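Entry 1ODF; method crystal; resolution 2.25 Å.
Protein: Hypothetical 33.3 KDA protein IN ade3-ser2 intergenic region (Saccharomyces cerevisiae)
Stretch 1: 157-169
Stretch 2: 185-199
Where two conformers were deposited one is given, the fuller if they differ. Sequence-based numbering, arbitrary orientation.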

# COMPACT_ATOMS: atom_id res chain seq x y z
N ILE A 157 -7.18 -6.78 -5.26
CA ILE A 157 -6.44 -5.54 -5.36
C ILE A 157 -6.09 -5.01 -3.99
O ILE A 157 -6.96 -4.77 -3.16
CB ILE A 157 -7.29 -4.48 -6.11
CG1 ILE A 157 -7.68 -5.02 -7.49
CG2 ILE A 157 -6.53 -3.17 -6.25
CD1 ILE A 157 -8.56 -4.09 -8.29
N LEU A 158 -4.79 -4.85 -3.73
CA LEU A 158 -4.32 -4.31 -2.46
C LEU A 158 -3.42 -3.11 -2.79
O LEU A 158 -2.64 -3.15 -3.75
CB LEU A 158 -3.54 -5.36 -1.67
CG LEU A 158 -3.03 -4.93 -0.29
CD1 LEU A 158 -4.23 -4.67 0.64
CD2 LEU A 158 -2.13 -6.00 0.29
N GLU A 159 -3.54 -2.04 -1.99
CA GLU A 159 -2.74 -0.84 -2.23
C GLU A 159 -2.23 -0.19 -0.95
O GLU A 159 -2.92 -0.18 0.07
CB GLU A 159 -3.55 0.17 -3.04
CG GLU A 159 -4.68 0.84 -2.25
CD GLU A 159 -4.22 2.04 -1.43
OE1 GLU A 159 -4.98 2.45 -0.54
OE2 GLU A 159 -3.11 2.58 -1.68
N GLY A 160 -1.02 0.35 -1.03
CA GLY A 160 -0.39 1.02 0.09
C GLY A 160 0.83 1.80 -0.39
O GLY A 160 1.34 1.55 -1.48
N TRP A 161 1.29 2.73 0.44
CA TRP A 161 2.45 3.55 0.09
C TRP A 161 3.78 2.82 0.27
O TRP A 161 4.80 3.28 -0.25
CB TRP A 161 2.46 4.86 0.91
CG TRP A 161 2.62 4.63 2.37
CD1 TRP A 161 1.63 4.38 3.28
CD2 TRP A 161 3.86 4.51 3.08
NE1 TRP A 161 2.18 4.10 4.52
CE2 TRP A 161 3.55 4.17 4.41
CE3 TRP A 161 5.21 4.65 2.71
CZ2 TRP A 161 4.53 3.96 5.38
CZ3 TRP A 161 6.18 4.44 3.67
CH2 TRP A 161 5.84 4.10 4.99
N PHE A 162 3.77 1.71 1.00
CA PHE A 162 5.00 0.95 1.23
C PHE A 162 4.97 -0.51 0.75
O PHE A 162 5.83 -1.32 1.11
CB PHE A 162 5.36 0.99 2.72
CG PHE A 162 4.38 0.26 3.60
CD1 PHE A 162 4.59 -1.08 3.95
CD2 PHE A 162 3.24 0.90 4.09
CE1 PHE A 162 3.69 -1.77 4.77
CE2 PHE A 162 2.32 0.22 4.91
CZ PHE A 162 2.55 -1.12 5.26
N LEU A 163 3.98 -0.87 -0.06
CA LEU A 163 3.89 -2.23 -0.55
C LEU A 163 5.08 -2.53 -1.47
O LEU A 163 5.38 -1.77 -2.40
CB LEU A 163 2.58 -2.43 -1.32
CG LEU A 163 1.26 -2.19 -0.60
CD1 LEU A 163 0.11 -2.68 -1.47
CD2 LEU A 163 1.24 -2.91 0.74
N GLY A 164 5.77 -3.63 -1.19
CA GLY A 164 6.91 -3.99 -2.00
C GLY A 164 8.24 -3.73 -1.32
O GLY A 164 9.25 -4.32 -1.71
N PHE A 165 8.25 -2.86 -0.31
CA PHE A 165 9.48 -2.57 0.42
C PHE A 165 9.91 -3.84 1.14
O PHE A 165 9.08 -4.59 1.66
CB PHE A 165 9.25 -1.47 1.47
CG PHE A 165 8.95 -0.11 0.89
CD1 PHE A 165 8.75 0.06 -0.48
CD2 PHE A 165 8.82 1.00 1.74
CE1 PHE A 165 8.42 1.32 -1.00
CE2 PHE A 165 8.49 2.26 1.23
CZ PHE A 165 8.29 2.42 -0.15
N ASN A 166 11.22 -4.09 1.16
CA ASN A 166 11.73 -5.28 1.83
C ASN A 166 12.70 -4.95 2.95
O ASN A 166 13.55 -4.05 2.83
CB ASN A 166 12.40 -6.22 0.82
CG ASN A 166 11.40 -6.81 -0.18
OD1 ASN A 166 10.37 -7.36 0.20
ND2 ASN A 166 11.71 -6.70 -1.46
N PRO A 167 12.59 -5.68 4.07
CA PRO A 167 13.46 -5.47 5.23
C PRO A 167 14.93 -5.68 4.95
O PRO A 167 15.31 -6.50 4.11
CB PRO A 167 12.91 -6.46 6.25
CG PRO A 167 12.32 -7.55 5.40
CD PRO A 167 11.62 -6.76 4.32
N ILE A 168 15.76 -4.89 5.63
CA ILE A 168 17.20 -5.02 5.52
C ILE A 168 17.46 -6.29 6.31
O ILE A 168 17.00 -6.43 7.44
CB ILE A 168 17.93 -3.86 6.21
CG1 ILE A 168 17.46 -2.52 5.62
CG2 ILE A 168 19.43 -4.03 6.05
CD1 ILE A 168 17.61 -2.43 4.10
N LEU A 169 18.17 -7.24 5.71
CA LEU A 169 18.42 -8.50 6.39
C LEU A 169 19.82 -8.68 6.95
O LEU A 169 20.00 -9.24 8.02
CB LEU A 169 18.11 -9.66 5.44
CG LEU A 169 16.66 -9.70 4.98
CD1 LEU A 169 16.47 -10.84 3.98
CD2 LEU A 169 15.75 -9.85 6.19
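Stretch 2 185-199: VNAKLFFYSDLLWRN

A polypeptide that leaves a strand without entering a helix often has unpaired backbone groups, and the side chains of a neighbouring helix can supply the partners that regular structure would have provided. The two stretches here illustrate the principle. Stretch 1 starts as the end of a strand, passes through a type II beta turn from Phe-162 to Phe-165, closed by Phe-165 N to Phe-162 O at 3.2 Å, and continues as an extended segment through Ile-168. Stretch 2 enters already helical and stays so through Leu-195; Leu-196 then leaves helical angles (phi/psi -118/-93) and opens a type I turn ending at Asn-199. The two run in opposite senses: Gly-164 lies nearest Trp-197, Asn-166 nearest Ser-193 and Pro-167 nearest Asn-186, with CA atoms 6.1, 6.2 and 5.3 Å apart.

At the helical end, Asn-186 acts as a two-pronged clamp on one residue. Its OD1 accepts from Ile-168 N at 2.7 Å, and its ND2 donates to Ile-168 O at 3.1 Å, both nearly linear at 163° and 173°. The carboxamide thus satisfies both the NH and the C=O of Ile-168, much as a neighbouring strand would; OD1 is also hydrogen-bonded elsewhere in the structure.

At the other end the donor is a single indole NH. Trp-197 NE1 reaches Asn-166 OD1 at 2.8 Å (130°) and makes a weak bond to Phe-165 O at 3.1 Å (127°), so it is shared between a side-chain and a backbone acceptor, both near the plane of the ring. Gly-164 O, 3.5 Å from Trp-197 NE1, is too poorly angled to join them. The turn packs over one face of the same indole: Gly-164 CA is 3.4 Å from the centroid of the five-membered ring, nearly on its normal, and Leu-163 CA lies off-centre, 4.1 Å from that of the six-membered ring. The phi/psi of Gly-164, 105/-21, would jam a CB against the preceding carbonyl.

Beside and between these polar sites the contact is largely apolar. Leu-189 CD2 approaches Phe-165 CB at 3.8 Å and Pro-167 N at 3.6 Å, while the edge of Phe-162 meets the face of Tyr-192, Phe-162 CZ to Tyr-192 CE2 at 3.6 Å, with planes at 86°. Farther back, Leu-158 CD2 touches Leu-196 CD1 at 3.8 Å. Ser-193, although it faces stretch 1, spends its hydroxyl within the helix, OG donating to Phe-190 O at 2.6 Å; Pro-167 CD merely packs against that OG at 3.6 Å.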

# COMPACT_ATOMS: atom_id res chain seq x y z
N VAL A 185 10.98 -0.72 12.99
CA VAL A 185 10.13 -0.60 11.82
C VAL A 185 10.55 -1.65 10.79
O VAL A 185 9.72 -2.39 10.26
CB VAL A 185 10.22 0.81 11.20
CG1 VAL A 185 9.35 0.90 9.94
CG2 VAL A 185 9.76 1.85 12.22
N ASN A 186 11.86 -1.71 10.54
CA ASN A 186 12.44 -2.67 9.61
C ASN A 186 12.05 -4.10 9.98
O ASN A 186 11.74 -4.91 9.11
CB ASN A 186 13.96 -2.53 9.61
CG ASN A 186 14.63 -3.50 8.66
OD1 ASN A 186 14.50 -3.39 7.44
ND2 ASN A 186 15.36 -4.47 9.21
N ALA A 187 12.05 -4.41 11.28
CA ALA A 187 11.69 -5.75 11.73
C ALA A 187 10.22 -6.00 11.45
O ALA A 187 9.82 -7.10 11.04
CB ALA A 187 11.96 -5.90 13.22
N LYS A 188 9.42 -4.97 11.70
CA LYS A 188 7.98 -5.03 11.48
C LYS A 188 7.64 -5.20 9.99
O LYS A 188 6.71 -5.92 9.65
CB LYS A 188 7.33 -3.75 12.02
CG LYS A 188 7.36 -3.62 13.52
CD LYS A 188 6.56 -4.75 14.17
CE LYS A 188 6.38 -4.56 15.66
NZ LYS A 188 5.46 -5.58 16.23
N LEU A 189 8.40 -4.55 9.12
CA LEU A 189 8.15 -4.64 7.69
C LEU A 189 8.19 -6.10 7.21
O LEU A 189 7.51 -6.48 6.25
CB LEU A 189 9.20 -3.81 6.92
CG LEU A 189 9.11 -3.84 5.38
CD1 LEU A 189 7.74 -3.33 4.94
CD2 LEU A 189 10.23 -3.01 4.75
N PHE A 190 8.98 -6.92 7.90
CA PHE A 190 9.11 -8.33 7.56
C PHE A 190 7.78 -9.06 7.40
O PHE A 190 7.57 -9.76 6.41
CB PHE A 190 9.96 -9.05 8.62
CG PHE A 190 10.12 -10.52 8.35
CD1 PHE A 190 10.92 -10.96 7.30
CD2 PHE A 190 9.41 -11.46 9.09
CE1 PHE A 190 11.01 -12.32 6.99
CE2 PHE A 190 9.49 -12.82 8.79
CZ PHE A 190 10.29 -13.25 7.74
N PHE A 191 6.89 -8.90 8.37
CA PHE A 191 5.60 -9.58 8.35
C PHE A 191 4.76 -9.33 7.10
O PHE A 191 4.01 -10.22 6.68
CB PHE A 191 4.78 -9.24 9.59
CG PHE A 191 5.35 -9.78 10.88
CD1 PHE A 191 6.49 -9.21 11.46
CD2 PHE A 191 4.73 -10.86 11.53
CE1 PHE A 191 7.00 -9.70 12.66
CE2 PHE A 191 5.24 -11.36 12.74
CZ PHE A 191 6.38 -10.78 13.31
N TYR A 192 4.87 -8.15 6.51
CA TYR A 192 4.10 -7.82 5.32
C TYR A 192 4.74 -8.50 4.12
O TYR A 192 4.06 -9.17 3.35
CB TYR A 192 4.07 -6.31 5.07
CG TYR A 192 3.55 -5.48 6.22
CD1 TYR A 192 4.34 -5.23 7.35
CD2 TYR A 192 2.28 -4.89 6.16
CE1 TYR A 192 3.88 -4.42 8.39
CE2 TYR A 192 1.81 -4.07 7.19
CZ TYR A 192 2.62 -3.84 8.30
OH TYR A 192 2.18 -3.00 9.30
N SER A 193 6.04 -8.30 3.97
CA SER A 193 6.80 -8.88 2.87
C SER A 193 6.66 -10.40 2.83
O SER A 193 6.36 -10.98 1.78
CB SER A 193 8.27 -8.50 3.01
OG SER A 193 8.77 -8.89 4.28
N ASP A 194 6.86 -11.03 3.98
CA ASP A 194 6.78 -12.48 4.09
C ASP A 194 5.41 -13.02 3.73
O ASP A 194 5.28 -14.05 3.07
CB ASP A 194 7.10 -12.90 5.53
CG ASP A 194 7.24 -14.40 5.69
OD1 ASP A 194 8.20 -14.97 5.13
OD2 ASP A 194 6.38 -15.02 6.37
N LEU A 195 4.39 -12.30 4.16
CA LEU A 195 3.01 -12.66 3.92
C LEU A 195 2.49 -12.32 2.52
O LEU A 195 1.60 -13.01 1.99
CB LEU A 195 2.15 -11.94 4.96
CG LEU A 195 0.71 -12.37 5.21
CD1 LEU A 195 0.65 -13.86 5.53
CD2 LEU A 195 0.17 -11.54 6.38
N LEU A 196 3.08 -11.30 1.89
CA LEU A 196 2.62 -10.86 0.58
C LEU A 196 3.55 -10.93 -0.64
O LEU A 196 3.60 -11.96 -1.31
CB LEU A 196 2.08 -9.42 0.72
CG LEU A 196 0.95 -9.27 1.75
CD1 LEU A 196 0.74 -7.79 2.11
CD2 LEU A 196 -0.31 -9.90 1.21
N TRP A 197 4.27 -9.85 -0.93
CA TRP A 197 5.12 -9.82 -2.13
C TRP A 197 6.34 -10.73 -2.15
O TRP A 197 7.00 -10.86 -3.17
CB TRP A 197 5.51 -8.38 -2.47
CG TRP A 197 6.12 -7.62 -1.35
CD1 TRP A 197 7.44 -7.56 -1.01
CD2 TRP A 197 5.42 -6.80 -0.40
NE1 TRP A 197 7.61 -6.77 0.10
CE2 TRP A 197 6.38 -6.29 0.49
CE3 TRP A 197 4.08 -6.46 -0.21
CZ2 TRP A 197 6.05 -5.44 1.55
CZ3 TRP A 197 3.74 -5.62 0.85
CH2 TRP A 197 4.72 -5.12 1.71
N ARG A 198 6.64 -11.38 -1.02
CA ARG A 198 7.75 -12.32 -0.95
C ARG A 198 7.16 -13.71 -0.67
O ARG A 198 7.89 -14.68 -0.50
CB ARG A 198 8.74 -11.94 0.16
CG ARG A 198 9.46 -10.63 -0.08
CD ARG A 198 10.49 -10.74 -1.18
NE ARG A 198 11.75 -11.29 -0.67
CZ ARG A 198 12.56 -12.08 -1.37
NH1 ARG A 198 12.24 -12.42 -2.62
NH2 ARG A 198 13.68 -12.52 -0.83
N ASN A 199 5.84 -13.78 -0.61
CA ASN A 199 5.16 -15.05 -0.37
C ASN A 199 5.09 -15.77 -1.73
O ASN A 199 4.45 -15.30 -2.67
CB ASN A 199 3.76 -14.79 0.20
CG ASN A 199 2.96 -16.07 0.39
OD1 ASN A 199 1.86 -16.04 0.94
ND2 ASN A 199 3.50 -17.18 -0.07